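Local structure of urocanate hydratase (7NED) at residues 413-416 and 417-421. The protein catalyses the hydration of thiourocanate in bacterial ergothioneine catabolism, using tightly held NAD+ as cofactor, as urocanases do. Numbering follows the deposited sequence.
Sequences LAVN and QMVRE
Gln-417 opens the last turn of helix 407-420 by giving its backbone N-H to Leu-413 O (3.0 Å), one of a run of i to i+4 bonds that goes on to Glu-421 N on Gln-417 O, the repeating backbone bond that places residues four apart on the same side of the helix, where their side chains can meet. The side chain of Gln-417 runs extended outward from the helix, and NE2 meets Glu-421 OE1 one turn on, at 2.6 Å. This bond is nearly straight (170°); the carboxylate oxygen lies close to the amide plane, whereas NE2 meets OE1 from above the carboxylate plane.

Met-418 bonds through N to Ala-414 O (2.9 Å), in the carbonyl plane, and its CG lies 3.1 Å from the same Ala-414 O before the thioether bends away. One residue on, Val-419 N pairs with Val-415 O, while Val-419 CG2 touches Val-415 CG1 in a loose apolar contact of 4.5 Å. Arg-420 closes the series on Asn-416 O. Its chain turns at chi3 (73°), so that Gln-417 CA lies against one face of the guanidinium, toward its rim, and NH1 comes to 3.5 Å from Asn-416 ND2, with the two planes 73° apart. The two ends share neighbours: Asp-505 OD2 forms a salt bridge with NH1 and OD1 accepts from ND2, which also gives to Ser-501 O; Gly-500 takes NH1 on its O and gives its N-H to Asn-416 OD1. A water that donates to Leu-413 O also accepts, weakly, from Arg-420 NH2.

Within the C-terminal urocanase region, the side with Leu-413, Asn-416 and Arg-420 faces helix 502-525 and the residues just before it, Val-415 and Val-419 lie on strand 428-441, and Ala-414 and Met-418 on helix 360-373.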
loop_
_atom_site.group_PDB
_atom_site.type_symbol
_atom_site.label_atom_id
_atom_site.label_comp_id
_atom_site.label_asym_id
_atom_site.label_seq_id
_atom_site.Cartn_x
_atom_site.Cartn_y
_atom_site.Cartn_z
ATOM N N LEU A 413 4.501 11.248 -26.533
ATOM C CA LEU A 413 3.948 12.440 -27.183
ATOM C C LEU A 413 4.013 12.332 -28.717
ATOM O O LEU A 413 3.049 12.677 -29.409
ATOM C CB LEU A 413 4.689 13.696 -26.708
ATOM C CG LEU A 413 4.356 14.123 -25.269
ATOM C CD1 LEU A 413 5.216 15.333 -24.905
ATOM C CD2 LEU A 413 2.875 14.393 -25.051
ATOM N N ALA A 414 5.152 11.890 -29.267
ATOM C CA ALA A 414 5.243 11.679 -30.722
ATOM C C ALA A 414 4.178 10.700 -31.191
ATOM O O ALA A 414 3.481 10.963 -32.180
ATOM C CB ALA A 414 6.639 11.186 -31.119
ATOM N N VAL A 415 3.993 9.593 -30.462
ATOM C CA VAL A 415 3.034 8.575 -30.888
ATOM C C VAL A 415 1.620 9.124 -30.831
ATOM O O VAL A 415 0.807 8.877 -31.736
ATOM C CB VAL A 415 3.175 7.306 -30.035
ATOM C CG1 VAL A 415 1.962 6.397 -30.208
ATOM C CG2 VAL A 415 4.485 6.551 -30.384
ATOM N N ASN A 416 1.287 9.857 -29.750
ATOM C CA ASN A 416 -0.039 10.452 -29.680
ATOM C C ASN A 416 -0.278 11.389 -30.856
ATOM O O ASN A 416 -1.383 11.440 -31.406
ATOM C CB ASN A 416 -0.242 11.196 -28.347
ATOM C CG ASN A 416 -1.703 11.412 -28.046
ATOM O OD1 ASN A 416 -2.476 10.451 -27.992
ATOM N ND2 ASN A 416 -2.099 12.673 -27.849
ATOM N N GLN A 417 0.721 12.181 -31.223
ATOM C CA GLN A 417 0.518 13.011 -32.399
ATOM C C GLN A 417 0.330 12.147 -33.645
ATOM O O GLN A 417 -0.491 12.473 -34.516
ATOM C CB GLN A 417 1.675 13.964 -32.578
ATOM C CG GLN A 417 1.526 14.862 -33.782
ATOM C CD GLN A 417 2.681 15.819 -33.890
ATOM O OE1 GLN A 417 3.455 15.966 -32.950
ATOM N NE2 GLN A 417 2.800 16.487 -35.024
ATOM N N MET A 418 1.063 11.031 -33.739
ATOM C CA MET A 418 0.909 10.168 -34.912
ATOM C C MET A 418 -0.488 9.590 -34.961
ATOM O O MET A 418 -1.056 9.410 -36.045
ATOM C CB MET A 418 1.947 9.041 -34.897
ATOM C CG MET A 418 3.371 9.538 -34.902
ATOM S SD MET A 418 4.609 8.229 -34.768
ATOM C CE MET A 418 4.095 7.053 -36.032
ATOM N N VAL A 419 -1.060 9.269 -33.792
ATOM C CA VAL A 419 -2.451 8.839 -33.778
ATOM C C VAL A 419 -3.342 9.970 -34.275
ATOM O O VAL A 419 -4.213 9.784 -35.130
ATOM C CB VAL A 419 -2.875 8.371 -32.368
ATOM C CG1 VAL A 419 -4.383 8.075 -32.362
ATOM C CG2 VAL A 419 -2.117 7.130 -31.960
ATOM N N ARG A 420 -3.121 11.162 -33.749
ATOM C CA ARG A 420 -3.965 12.299 -34.100
ATOM C C ARG A 420 -3.897 12.606 -35.602
ATOM O O ARG A 420 -4.918 12.918 -36.226
ATOM C CB ARG A 420 -3.534 13.503 -33.242
ATOM C CG ARG A 420 -4.104 14.852 -33.637
ATOM C CD ARG A 420 -3.964 15.867 -32.483
ATOM N NE ARG A 420 -2.597 16.336 -32.252
ATOM C CZ ARG A 420 -1.883 16.053 -31.162
ATOM N NH1 ARG A 420 -2.418 15.288 -30.213
ATOM N NH2 ARG A 420 -0.641 16.523 -31.014
ATOM N N GLU A 421 -2.708 12.527 -36.189
ATOM C CA GLU A 421 -2.459 12.818 -37.604
ATOM C C GLU A 421 -2.748 11.639 -38.534
ATOM O O GLU A 421 -2.433 11.714 -39.729
ATOM C CB GLU A 421 -1.004 13.272 -37.787
ATOM C CG GLU A 421 -0.729 14.590 -37.067
ATOM C CD GLU A 421 0.694 15.088 -37.187
ATOM O OE1 GLU A 421 0.923 16.254 -36.791
ATOM O OE2 GLU A 421 1.574 14.338 -37.659
HETATM O O HOH W 1 1.645 14.995 -28.950
#